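Local coordinates for twitching motility protein PilT (PDB 2EYU), which probably hydrolyses ATP through its C-terminal motor domain to power the pilus retraction behind twitching motility, at residues A[83-86]-A[87-91]; A[39-42]-A[43-47]; A[139-142]-A[143-147]; A[112-115]-A[116-119]. The protein carries 1 engineered substitution. All coordinates share one frame; numbering follows the deposited sequence.

Interaction 1 (A[83-86]-A[87-91]); sequences DTKS and FADAL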
ATOM      1  N   ASP A  83     -19.699  -4.609 -15.125  1.00 67.24           N
ATOM      2  CA  ASP A  83     -20.442  -4.842 -13.885  1.00 63.59           C
ATOM      3  C   ASP A  83     -21.098  -3.535 -13.455  1.00 65.16           C
ATOM      4  O   ASP A  83     -22.321  -3.394 -13.607  1.00 59.34           O
ATOM      5  CB  ASP A  83     -19.520  -5.436 -12.827  1.00 63.83           C
ATOM      6  CG  ASP A  83     -18.306  -6.124 -13.411  1.00 61.90           C
ATOM      7  OD1 ASP A  83     -18.057  -7.308 -13.104  1.00 37.87           O
ATOM      8  OD2 ASP A  83     -17.562  -5.484 -14.191  1.00 73.17           O
ATOM      9  N   THR A  84     -20.349  -2.554 -12.952  1.00 63.61           N
ATOM     10  CA  THR A  84     -21.031  -1.313 -12.534  1.00 61.26           C
ATOM     11  C   THR A  84     -20.434  -0.080 -13.184  1.00 65.62           C
ATOM     12  O   THR A  84     -20.044  -0.154 -14.357  1.00 83.89           O
ATOM     13  CB  THR A  84     -21.033  -1.224 -10.996  1.00 57.21           C
ATOM     14  OG1 THR A  84     -21.524   0.049 -10.572  1.00 58.34           O
ATOM     15  CG2 THR A  84     -19.618  -1.377 -10.466  1.00 36.01           C
ATOM     16  N   LYS A  85     -20.351   1.075 -12.523  1.00 65.13           N
ATOM     17  CA  LYS A  85     -19.934   2.290 -13.221  1.00 56.99           C
ATOM     18  C   LYS A  85     -18.913   3.136 -12.480  1.00 54.52           C
ATOM     19  O   LYS A  85     -17.849   3.454 -13.027  1.00 71.26           O
ATOM     20  CB  LYS A  85     -21.160   3.161 -13.538  1.00 64.90           C
ATOM     21  CG  LYS A  85     -21.970   3.634 -12.345  1.00 70.15           C
ATOM     22  CD  LYS A  85     -21.651   5.080 -11.994  1.00 75.54           C
ATOM     23  CE  LYS A  85     -22.227   5.468 -10.612  1.00 72.56           C
ATOM     24  NZ  LYS A  85     -22.309   6.953 -10.451  1.00 38.54           N
ATOM     25  N   SER A  86     -19.184   3.544 -11.247  1.00 55.38           N
ATOM     26  CA  SER A  86     -18.275   4.425 -10.518  1.00 46.44           C
ATOM     27  C   SER A  86     -17.682   3.690  -9.322  1.00 42.76           C
ATOM     28  O   SER A  86     -18.347   2.841  -8.719  1.00 53.52           O
ATOM     29  CB  SER A  86     -19.021   5.692 -10.092  1.00 40.41           C
ATOM     30  OG  SER A  86     -20.028   5.380  -9.144  1.00 43.54           O
ATOM     31  N   PHE A  87     -16.429   3.978  -8.969  1.00 30.49           N
ATOM     32  CA  PHE A  87     -15.854   3.269  -7.825  1.00 29.26           C
ATOM     33  C   PHE A  87     -16.689   3.558  -6.582  1.00 35.27           C
ATOM     34  O   PHE A  87     -16.952   2.688  -5.755  1.00 45.21           O
ATOM     35  CB  PHE A  87     -14.402   3.655  -7.586  1.00 34.10           C
ATOM     36  CG  PHE A  87     -13.364   2.795  -8.285  1.00 31.72           C
ATOM     37  CD1 PHE A  87     -13.088   3.009  -9.626  1.00 41.70           C
ATOM     38  CD2 PHE A  87     -12.677   1.801  -7.610  1.00 28.53           C
ATOM     39  CE1 PHE A  87     -12.143   2.241 -10.283  1.00 48.57           C
ATOM     40  CE2 PHE A  87     -11.738   1.024  -8.265  1.00 45.24           C
ATOM     41  CZ  PHE A  87     -11.468   1.242  -9.607  1.00 47.99           C
ATOM     42  N   ALA A  88     -17.107   4.820  -6.467  1.00 39.94           N
ATOM     43  CA  ALA A  88     -17.900   5.234  -5.317  1.00 37.49           C
ATOM     44  C   ALA A  88     -19.159   4.380  -5.183  1.00 44.13           C
ATOM     45  O   ALA A  88     -19.394   3.742  -4.151  1.00 39.04           O
ATOM     46  CB  ALA A  88     -18.265   6.709  -5.422  1.00 47.51           C
ATOM     47  N   ASP A  89     -19.957   4.398  -6.244  1.00 55.24           N
ATOM     48  CA  ASP A  89     -21.178   3.615  -6.345  1.00 55.00           C
ATOM     49  C   ASP A  89     -20.983   2.185  -5.841  1.00 39.98           C
ATOM     50  O   ASP A  89     -21.550   1.813  -4.819  1.00 59.87           O
ATOM     51  CB  ASP A  89     -21.670   3.555  -7.795  1.00 63.15           C
ATOM     52  CG  ASP A  89     -23.188   3.456  -7.846  1.00 71.71           C
ATOM     53  OD1 ASP A  89     -23.702   2.483  -8.438  1.00 94.14           O
ATOM     54  OD2 ASP A  89     -23.849   4.350  -7.290  1.00 93.01           O
ATOM     55  N   ALA A  90     -20.164   1.448  -6.571  1.00 43.92           N
ATOM     56  CA  ALA A  90     -19.785   0.080  -6.279  1.00 37.43           C
ATOM     57  C   ALA A  90     -19.198  -0.079  -4.891  1.00 35.72           C
ATOM     58  O   ALA A  90     -19.294  -1.100  -4.206  1.00 35.33           O
ATOM     59  CB  ALA A  90     -18.740  -0.386  -7.287  1.00 30.79           C
ATOM     60  N   LEU A  91     -18.513   0.975  -4.428  1.00 31.23           N
ATOM     61  CA  LEU A  91     -17.899   0.729  -3.108  1.00 25.56           C
ATOM     62  C   LEU A  91     -18.998   0.663  -2.060  1.00 34.08           C
ATOM     63  O   LEU A  91     -19.088  -0.263  -1.250  1.00 34.36           O
ATOM     64  CB  LEU A  91     -16.870   1.804  -2.844  1.00 26.66           C
ATOM     65  CG  LEU A  91     -15.512   1.391  -2.287  1.00 33.30           C
ATOM     66  CD1 LEU A  91     -14.725   2.641  -1.910  1.00 40.93           C
ATOM     67  CD2 LEU A  91     -15.668   0.462  -1.095  1.00 30.06           C
TER

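Interaction 2 (A[39-42]-A[43-47]); sequences STTI and ASMID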
ATOM      1  N   SER A  39      -0.357  -3.557  -8.549  1.00 27.18           N
ATOM      2  CA  SER A  39      -1.468  -4.499  -8.650  1.00 30.71           C
ATOM      3  C   SER A  39      -0.989  -5.922  -8.387  1.00 25.38           C
ATOM      4  O   SER A  39      -1.699  -6.707  -7.759  1.00 26.78           O
ATOM      5  CB  SER A  39      -2.141  -4.402 -10.024  1.00 30.21           C
ATOM      6  OG  SER A  39      -1.733  -5.512 -10.810  1.00 44.67           O
ATOM      7  N   THR A  40       0.207  -6.269  -8.826  1.00 24.94           N
ATOM      8  CA  THR A  40       0.774  -7.596  -8.632  1.00 16.06           C
ATOM      9  C   THR A  40       1.019  -7.875  -7.152  1.00 35.62           C
ATOM     10  O   THR A  40       0.842  -8.995  -6.653  1.00 32.47           O
ATOM     11  CB  THR A  40       2.098  -7.749  -9.406  1.00 20.95           C
ATOM     12  OG1 THR A  40       1.833  -7.734 -10.810  1.00 36.20           O
ATOM     13  CG2 THR A  40       2.738  -9.090  -9.080  1.00 39.86           C
ATOM     14  N   THR A  41       1.441  -6.854  -6.397  1.00 27.36           N
ATOM     15  CA  THR A  41       1.616  -7.053  -4.954  1.00 25.65           C
ATOM     16  C   THR A  41       0.268  -7.301  -4.289  1.00 15.07           C
ATOM     17  O   THR A  41       0.052  -8.305  -3.627  1.00 22.09           O
ATOM     18  CB  THR A  41       2.339  -5.841  -4.352  1.00 21.72           C
ATOM     19  OG1 THR A  41       3.641  -5.856  -4.962  1.00 21.07           O
ATOM     20  CG2 THR A  41       2.562  -5.900  -2.836  1.00 13.74           C
ATOM     21  N   ILE A  42      -0.642  -6.367  -4.489  1.00 21.07           N
ATOM     22  CA  ILE A  42      -2.021  -6.501  -4.052  1.00 24.46           C
ATOM     23  C   ILE A  42      -2.619  -7.864  -4.321  1.00 30.29           C
ATOM     24  O   ILE A  42      -3.261  -8.548  -3.512  1.00 21.77           O
ATOM     25  CB  ILE A  42      -2.807  -5.415  -4.835  1.00 23.15           C
ATOM     26  CG1 ILE A  42      -2.732  -4.062  -4.124  1.00 23.94           C
ATOM     27  CG2 ILE A  42      -4.222  -5.865  -5.122  1.00 22.56           C
ATOM     28  CD1 ILE A  42      -2.439  -4.293  -2.645  1.00 33.86           C
ATOM     29  N   ALA A  43      -2.408  -8.329  -5.556  1.00 26.48           N
ATOM     30  CA  ALA A  43      -3.035  -9.588  -5.970  1.00 25.46           C
ATOM     31  C   ALA A  43      -2.400 -10.775  -5.264  1.00 23.89           C
ATOM     32  O   ALA A  43      -3.051 -11.766  -4.886  1.00 23.11           O
ATOM     33  CB  ALA A  43      -2.962  -9.641  -7.488  1.00 23.18           C
ATOM     34  N   SER A  44      -1.083 -10.712  -5.068  1.00 25.98           N
ATOM     35  CA  SER A  44      -0.385 -11.766  -4.352  1.00 15.91           C
ATOM     36  C   SER A  44      -0.822 -11.823  -2.884  1.00 27.00           C
ATOM     37  O   SER A  44      -0.928 -12.921  -2.321  1.00 21.75           O
ATOM     38  CB  SER A  44       1.128 -11.580  -4.404  1.00 24.14           C
ATOM     39  OG  SER A  44       1.714 -12.436  -3.411  1.00 39.75           O
HETATM   40  N   MSE A  45      -1.046 -10.663  -2.278  1.00 26.92           N
HETATM   41  CA  MSE A  45      -1.489 -10.574  -0.884  1.00 16.76           C
HETATM   42  C   MSE A  45      -2.934 -10.995  -0.744  1.00 15.61           C
HETATM   43  O   MSE A  45      -3.332 -11.716   0.179  1.00 29.66           O
HETATM   44  CB  MSE A  45      -1.378  -9.158  -0.321  1.00 23.87           C
HETATM   45  CG  MSE A  45      -0.001  -8.555  -0.224  1.00 25.80           C
HETATM   46 SE   MSE A  45       0.006  -6.729   0.403  1.00 41.89          SE
HETATM   47  CE  MSE A  45      -0.708  -7.251   2.127  1.00 26.46           C
ATOM     48  N   ILE A  46      -3.830 -10.583  -1.637  1.00 19.17           N
ATOM     49  CA  ILE A  46      -5.195 -11.089  -1.541  1.00 19.23           C
ATOM     50  C   ILE A  46      -5.257 -12.581  -1.811  1.00 27.15           C
ATOM     51  O   ILE A  46      -5.986 -13.364  -1.195  1.00 13.81           O
ATOM     52  CB  ILE A  46      -6.092 -10.324  -2.536  1.00 22.42           C
ATOM     53  CG1 ILE A  46      -6.328  -8.855  -2.158  1.00 26.17           C
ATOM     54  CG2 ILE A  46      -7.413 -11.044  -2.757  1.00 27.69           C
ATOM     55  CD1 ILE A  46      -7.061  -8.135  -3.282  1.00 29.74           C
ATOM     56  N   ASP A  47      -4.470 -13.056  -2.784  1.00 23.91           N
ATOM     57  CA  ASP A  47      -4.531 -14.485  -3.079  1.00 27.74           C
ATOM     58  C   ASP A  47      -4.015 -15.341  -1.918  1.00 25.85           C
ATOM     59  O   ASP A  47      -4.438 -16.492  -1.853  1.00 24.82           O
ATOM     60  CB  ASP A  47      -3.745 -14.858  -4.341  1.00 40.63           C
ATOM     61  CG  ASP A  47      -4.116 -16.257  -4.809  1.00 43.77           C
ATOM     62  OD1 ASP A  47      -3.207 -17.109  -4.883  1.00 38.97           O
ATOM     63  OD2 ASP A  47      -5.309 -16.498  -5.085  1.00 53.27           O
TER

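Interaction 3 (A[139-142]-A[143-147]); sequences IHRI and VDIFP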
ATOM      1  N   ILE A 139       0.307   9.910   2.395  1.00 18.98           N
ATOM      2  CA  ILE A 139      -0.483  10.493   3.486  1.00 24.29           C
ATOM      3  C   ILE A 139      -0.999  11.864   3.120  1.00 24.11           C
ATOM      4  O   ILE A 139      -2.133  12.235   3.392  1.00 30.60           O
ATOM      5  CB  ILE A 139       0.342  10.544   4.781  1.00 23.90           C
ATOM      6  CG1 ILE A 139       0.714   9.141   5.238  1.00 15.94           C
ATOM      7  CG2 ILE A 139      -0.393  11.334   5.861  1.00 28.74           C
ATOM      8  CD1 ILE A 139       1.757   9.087   6.345  1.00 17.34           C
ATOM      9  N   HIS A 140      -0.158  12.645   2.450  1.00 21.06           N
ATOM     10  CA  HIS A 140      -0.571  13.972   2.008  1.00 20.50           C
ATOM     11  C   HIS A 140      -1.629  13.948   0.924  1.00 23.48           C
ATOM     12  O   HIS A 140      -2.550  14.774   0.860  1.00 19.41           O
ATOM     13  CB  HIS A 140       0.691  14.666   1.479  1.00 30.34           C
ATOM     14  CG  HIS A 140       1.589  15.169   2.566  1.00 34.36           C
ATOM     15  ND1 HIS A 140       1.147  15.967   3.599  1.00 40.80           N
ATOM     16  CD2 HIS A 140       2.910  15.002   2.771  1.00 37.40           C
ATOM     17  CE1 HIS A 140       2.156  16.264   4.397  1.00 36.02           C
ATOM     18  NE2 HIS A 140       3.243  15.679   3.913  1.00 27.23           N
ATOM     19  N   ARG A 141      -1.535  12.995  -0.007  1.00 20.61           N
ATOM     20  CA  ARG A 141      -2.567  12.901  -1.034  1.00 19.74           C
ATOM     21  C   ARG A 141      -3.905  12.537  -0.416  1.00 23.37           C
ATOM     22  O   ARG A 141      -4.962  13.083  -0.740  1.00 25.08           O
ATOM     23  CB  ARG A 141      -2.187  11.857  -2.087  1.00 32.45           C
ATOM     24  CG  ARG A 141      -3.322  11.460  -3.014  1.00 26.96           C
ATOM     25  CD  ARG A 141      -3.236  12.090  -4.383  1.00 36.90           C
ATOM     26  NE  ARG A 141      -1.960  11.960  -5.052  1.00 44.01           N
ATOM     27  CZ  ARG A 141      -1.657  11.304  -6.162  1.00 44.06           C
ATOM     28  NH1 ARG A 141      -2.568  10.627  -6.840  1.00 31.45           N
ATOM     29  NH2 ARG A 141      -0.405  11.314  -6.612  1.00 32.51           N
ATOM     30  N   ILE A 142      -3.854  11.577   0.511  1.00 20.72           N
ATOM     31  CA  ILE A 142      -5.093  11.136   1.144  1.00 28.14           C
ATOM     32  C   ILE A 142      -5.716  12.312   1.886  1.00 28.09           C
ATOM     33  O   ILE A 142      -6.891  12.606   1.694  1.00 42.96           O
ATOM     34  CB  ILE A 142      -4.889   9.953   2.096  1.00 25.61           C
ATOM     35  CG1 ILE A 142      -4.634   8.623   1.377  1.00 30.42           C
ATOM     36  CG2 ILE A 142      -6.086   9.829   3.037  1.00 17.79           C
ATOM     37  CD1 ILE A 142      -5.705   8.369   0.326  1.00 20.31           C
ATOM     38  N   VAL A 143      -4.936  13.002   2.719  1.00 17.45           N
ATOM     39  CA  VAL A 143      -5.535  14.070   3.511  1.00 21.20           C
ATOM     40  C   VAL A 143      -5.919  15.289   2.685  1.00 29.57           C
ATOM     41  O   VAL A 143      -7.006  15.850   2.840  1.00 30.26           O
ATOM     42  CB  VAL A 143      -4.541  14.503   4.613  1.00 25.30           C
ATOM     43  CG1 VAL A 143      -5.019  15.794   5.266  1.00 31.94           C
ATOM     44  CG2 VAL A 143      -4.379  13.368   5.606  1.00 24.03           C
ATOM     45  N   ASP A 144      -5.011  15.719   1.816  1.00 22.66           N
ATOM     46  CA  ASP A 144      -5.102  16.978   1.092  1.00 30.35           C
ATOM     47  C   ASP A 144      -6.249  16.994   0.105  1.00 22.09           C
ATOM     48  O   ASP A 144      -6.757  17.991  -0.392  1.00 27.98           O
ATOM     49  CB  ASP A 144      -3.795  17.243   0.322  1.00 32.36           C
ATOM     50  CG  ASP A 144      -2.830  18.130   1.081  1.00 39.33           C
ATOM     51  OD1 ASP A 144      -2.152  17.606   1.990  1.00 41.00           O
ATOM     52  OD2 ASP A 144      -2.757  19.331   0.749  1.00 47.66           O
ATOM     53  N   ILE A 145      -6.712  15.785  -0.248  1.00 15.87           N
ATOM     54  CA  ILE A 145      -7.811  15.840  -1.226  1.00 25.46           C
ATOM     55  C   ILE A 145      -9.051  16.392  -0.541  1.00 31.72           C
ATOM     56  O   ILE A 145      -9.940  16.874  -1.229  1.00 26.52           O
ATOM     57  CB  ILE A 145      -8.028  14.462  -1.842  1.00 30.21           C
ATOM     58  CG1 ILE A 145      -8.403  13.372  -0.842  1.00 33.34           C
ATOM     59  CG2 ILE A 145      -6.781  14.061  -2.629  1.00 38.67           C
ATOM     60  CD1 ILE A 145      -7.576  12.114  -0.975  1.00 63.85           C
ATOM     61  N   PHE A 146      -9.093  16.347   0.788  1.00 29.99           N
ATOM     62  CA  PHE A 146     -10.215  16.857   1.567  1.00 34.71           C
ATOM     63  C   PHE A 146     -10.237  18.360   1.780  1.00 28.56           C
ATOM     64  O   PHE A 146      -9.208  19.024   1.704  1.00 37.49           O
ATOM     65  CB  PHE A 146     -10.178  16.171   2.949  1.00 21.35           C
ATOM     66  CG  PHE A 146     -10.737  14.759   2.854  1.00 19.67           C
ATOM     67  CD1 PHE A 146      -9.911  13.703   2.520  1.00 23.73           C
ATOM     68  CD2 PHE A 146     -12.072  14.501   3.089  1.00 25.28           C
ATOM     69  CE1 PHE A 146     -10.407  12.424   2.428  1.00 26.69           C
ATOM     70  CE2 PHE A 146     -12.572  13.219   3.000  1.00 26.63           C
ATOM     71  CZ  PHE A 146     -11.741  12.179   2.666  1.00 22.20           C
ATOM     72  N   PRO A 147     -11.402  18.947   2.038  1.00 21.76           N
ATOM     73  CA  PRO A 147     -11.433  20.382   2.348  1.00 23.35           C
ATOM     74  C   PRO A 147     -10.723  20.646   3.677  1.00 22.54           C
ATOM     75  O   PRO A 147     -10.827  19.818   4.584  1.00 24.67           O
ATOM     76  CB  PRO A 147     -12.918  20.724   2.457  1.00 30.09           C
ATOM     77  CG  PRO A 147     -13.650  19.544   1.931  1.00 34.44           C
ATOM     78  CD  PRO A 147     -12.739  18.350   2.011  1.00 26.09           C
TER

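Interaction 4 (A[112-115]-A[116-119]); sequences TVET and ALRA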
ATOM      1  N   THR A 112     -14.789   8.320  -3.090  1.00 33.30           N
ATOM      2  CA  THR A 112     -14.256   6.972  -2.988  1.00 31.46           C
ATOM      3  C   THR A 112     -13.439   6.842  -1.709  1.00 23.25           C
ATOM      4  O   THR A 112     -13.574   5.925  -0.914  1.00 41.50           O
ATOM      5  CB  THR A 112     -13.280   6.606  -4.123  1.00 27.44           C
ATOM      6  OG1 THR A 112     -13.958   6.632  -5.377  1.00 40.85           O
ATOM      7  CG2 THR A 112     -12.753   5.185  -3.901  1.00 22.99           C
ATOM      8  N   VAL A 113     -12.559   7.831  -1.578  1.00 24.87           N
ATOM      9  CA  VAL A 113     -11.682   7.904  -0.420  1.00 22.53           C
ATOM     10  C   VAL A 113     -12.456   7.949   0.896  1.00 25.16           C
ATOM     11  O   VAL A 113     -12.127   7.276   1.876  1.00 40.19           O
ATOM     12  CB  VAL A 113     -10.824   9.178  -0.501  1.00 22.35           C
ATOM     13  CG1 VAL A 113      -9.984   9.262   0.765  1.00 23.32           C
ATOM     14  CG2 VAL A 113      -9.927   9.185  -1.720  1.00 38.41           C
ATOM     15  N   GLU A 114     -13.491   8.787   0.934  1.00 20.66           N
ATOM     16  CA  GLU A 114     -14.310   8.894   2.145  1.00 28.09           C
ATOM     17  C   GLU A 114     -15.012   7.572   2.394  1.00 24.11           C
ATOM     18  O   GLU A 114     -15.146   7.055   3.507  1.00 28.91           O
ATOM     19  CB  GLU A 114     -15.330  10.028   2.053  1.00 40.07           C
ATOM     20  CG  GLU A 114     -15.533  10.789   3.345  1.00 49.40           C
ATOM     21  CD  GLU A 114     -15.843   9.926   4.548  1.00 64.01           C
ATOM     22  OE1 GLU A 114     -14.910   9.360   5.163  1.00 60.82           O
ATOM     23  OE2 GLU A 114     -17.036   9.814   4.904  1.00 98.39           O
ATOM     24  N   THR A 115     -15.485   6.932   1.324  1.00 27.38           N
ATOM     25  CA  THR A 115     -16.138   5.654   1.628  1.00 29.91           C
ATOM     26  C   THR A 115     -15.098   4.642   2.088  1.00 27.89           C
ATOM     27  O   THR A 115     -15.372   3.851   2.991  1.00 40.11           O
ATOM     28  CB  THR A 115     -16.936   5.090   0.442  1.00 36.22           C
ATOM     29  OG1 THR A 115     -17.851   6.076  -0.051  1.00 28.55           O
ATOM     30  CG2 THR A 115     -17.779   3.915   0.908  1.00 48.74           C
ATOM     31  N   ALA A 116     -13.907   4.650   1.486  1.00 23.82           N
ATOM     32  CA  ALA A 116     -12.895   3.706   1.909  1.00 20.01           C
ATOM     33  C   ALA A 116     -12.587   3.822   3.408  1.00 14.22           C
ATOM     34  O   ALA A 116     -12.404   2.794   4.051  1.00 18.10           O
ATOM     35  CB  ALA A 116     -11.574   3.915   1.186  1.00 32.59           C
ATOM     36  N   LEU A 117     -12.476   5.049   3.884  1.00 20.20           N
ATOM     37  CA  LEU A 117     -12.175   5.336   5.288  1.00 22.19           C
ATOM     38  C   LEU A 117     -13.270   4.807   6.192  1.00 19.74           C
ATOM     39  O   LEU A 117     -13.036   4.308   7.289  1.00 39.23           O
ATOM     40  CB  LEU A 117     -12.041   6.834   5.545  1.00 23.31           C
ATOM     41  CG  LEU A 117     -10.730   7.544   5.246  1.00 37.14           C
ATOM     42  CD1 LEU A 117     -10.917   8.666   4.230  1.00 60.41           C
ATOM     43  CD2 LEU A 117     -10.139   8.130   6.522  1.00 68.27           C
ATOM     44  N   ARG A 118     -14.526   4.922   5.741  1.00 20.93           N
ATOM     45  CA  ARG A 118     -15.556   4.458   6.688  1.00 33.22           C
ATOM     46  C   ARG A 118     -15.540   2.931   6.717  1.00 38.73           C
ATOM     47  O   ARG A 118     -15.646   2.332   7.798  1.00 35.00           O
ATOM     48  CB  ARG A 118     -16.938   5.013   6.364  1.00 35.91           C
ATOM     49  CG  ARG A 118     -17.082   6.495   6.700  1.00 48.07           C
ATOM     50  CD  ARG A 118     -17.805   6.725   8.020  1.00 51.21           C
ATOM     51  NE  ARG A 118     -16.957   7.409   8.996  1.00 55.41           N
ATOM     52  CZ  ARG A 118     -16.708   8.714   8.959  1.00 65.56           C
ATOM     53  NH1 ARG A 118     -15.929   9.281   9.870  1.00 56.69           N
ATOM     54  NH2 ARG A 118     -17.251   9.451   7.987  1.00 64.67           N
ATOM     55  N   ALA A 119     -15.394   2.314   5.538  1.00 26.07           N
ATOM     56  CA  ALA A 119     -15.291   0.860   5.516  1.00 22.16           C
ATOM     57  C   ALA A 119     -14.186   0.368   6.448  1.00 24.34           C
ATOM     58  O   ALA A 119     -14.401  -0.595   7.194  1.00 24.98           O
ATOM     59  CB  ALA A 119     -15.048   0.345   4.111  1.00 22.79           C
TER

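Interaction 1 (A[83-86]-A[87-91])
A first torsion of 66° tucks the hydroxyl of Ser86 between its own backbone N and carbonyl carbon, so that OG hangs beside the opening turn of the helix and meets the backbone N of Asp89. In Thr84 it is the methyl that takes the place between backbone N and carbonyl carbon: OG1 lies opposite the backbone N (chi1 172°), and CG2 is the branch that reaches the helix, 3.4 Å from CB of Ala90. That is tighter than the usual van der Waals spacing of two methyl groups. Asp89 N donates to Ser86 OG at 3.1 Å, bent to 145° at the hydrogen. Because OG is modelled too near CB of Asp89, the exact length is doubtful. The pattern is an N-cap: Ser86 is the last residue of the loop after strand 74-79, and its hydroxyl takes up an N-H that has no earlier helical carbonyl to meet. The helix it caps, 87-97, packs on the central sheet of this P-loop NTPase fold, Phe87 and Leu91 lying against Ile60 of strand 56-61 and Val104 of strand 101-104. The first regular helical bond starts from the same serine, Ala90 N giving its hydrogen to Ser86 O at 3.1 Å. On the outer side the Lys85 chain, bent at its second torsion, crosses Asp89 at about a right angle, its CE resting 3.5 Å from CB of Asp89. Its ammonium NZ stays 4.4 Å from Asp89 OD2, too long for a salt bridge, though the two charges probably still attract.

Interaction 2 (A[39-42]-A[43-47])
Ile46 folds back over the carbonyl of Ile42, one helical turn earlier, and its CB, CG1 and CD1 all have that oxygen as a neighbour. CB stands 3.5 Å from Ile42 O. CG1, placed beside the backbone N by a first torsion of -69°, lies 3.4 Å from Ile42 O. The extended second torsion then sends CD1 along the helix, where it slides past the oxygen and ends 4.1 Å from CG2 of Ile42, a methyl-to-methyl contact. The same oxygen accepts the Ile46 N-H at 2.8 Å, almost straight at 170°, so this carbonyl is gripped by a strong backbone bond while the aliphatic chain shields its flank. Both isoleucines also touch Phe103 of strand 101-104, forming part of the greasy seam between helix and sheet. On another side of the helix, Met45, present as selenomethionine, runs CG past Thr41 O at 3.4 Å and, bending at its third torsion, leaves SE 4.2 Å from Thr41 CG2. The hydroxyl of Thr41 has its polar partner in OE1 of Gln168, to which it is hydrogen-bonded. Ala43 N bonds Ser39 O at 2.8 Å, tying the start of the segment into the same spiral. Ser39 directly follows Lys38 in what is probably the Walker A motif, consistent with the strand-loop-helix element of a P-loop NTPase, helix 38-52 running on from a loop that probably binds the nucleotide.

Interaction 3 (A[139-142]-A[143-147])
His140 and Asp144, one turn apart, extend alongside one another in the same direction, with the imidazole and carboxylate planes 72° apart. ND1 of His140 stays 4.0 Å from OD1 of Asp144, so the two groups are neighbours without a bond. Ile139 and Val143 make the apolar counterpart on the buried side, meeting CG2 to CG2 at 4.5 Å, while Val143 N bonds Ile139 O at 3.0 Å. Ile145 is directed at the preceding turn, a first torsion of 61° placing CG1 between its backbone N and carbonyl carbon. Its CD1 and CG2 are modelled implausibly close to backbone carbonyls of that turn, so their exact positions are doubtful; CD1 appears to lie near CD1 of Ile142. Ile145 also packs on Val113 of helix 110-121, and with an alanine here the side chain of Val113 would probably lose an apolar neighbour and a gap would open beside that helix. The Phe146 ring comes edge-on to the same turn, Ile142 O lying near the ring plane and 3.3 Å from CD1. Touching Val113 and Val154, the ring, just past the helix, packs the end of this segment on helices 110-121 and 151-161. A carbonyl oxygen set against the slightly positive rim of an aromatic ring probably gains a weak electrostatic attraction, while the His140-Asp144 pair would attract more if the imidazole were protonated.

Interaction 4 (A[112-115]-A[116-119])
Helix 110-121 is the connecting helix of a beta-alpha-beta crossover from strand 101-104 to strand 125-130, and Glu114 and Arg118 form a salt bridge one turn apart along its outer side. OE2 of Glu114 lies 3.1 Å from NH2 of Arg118. The side chains meet at a slant, with carboxylate and guanidinium planes 66° apart, so the bridge rests on one close pair and not on a flat two-pronged match. Both chains bend where they meet: Glu114 kinks at its second torsion (-52°), Arg118 at its second and third. Were Glu114 an alanine, the Arg118 guanidinium would probably lose its counter-charge here and turn more freely. The backbone below is regular, Ala116 N bonding Thr112 O at 2.7 Å, and Ala119 N meeting Thr115 O almost straight on at 177°. The Thr115 hydroxyl bonds Glu111 O; Thr115 and Ala119, one turn apart, both pack on Leu95 of helix 87-97. On another, buried side Val113 and Leu117 extend next to each other, CD1 of Leu117 resting 3.6 Å from CG1 of Val113 and only 3.0 Å from Val113 O.

Along the chain the order is interaction 2, 1, 4, 3, all within the P-loop NTPase core. Interaction 2, on helix 38-52, stands apart, its centre 20 to 25 Å from the others: its side chains reach Phe103 of strand 101-104, whereas interaction 1 meets the alternate residues Ile102 and Val104, on the other face of the sheet. Interactions 1, 4 and 3 form a continuous row. Interaction 4 is the middle member, its centre 13 Å from each neighbour; Leu91 and Phe87 pack on Thr112, and Phe146 on Leu117. Helices 87-97 and 110-121 thus pack together, and the residues that follow helix 135-144 close on helix 110-121, while helix 38-52 carries the probable nucleotide-binding motif.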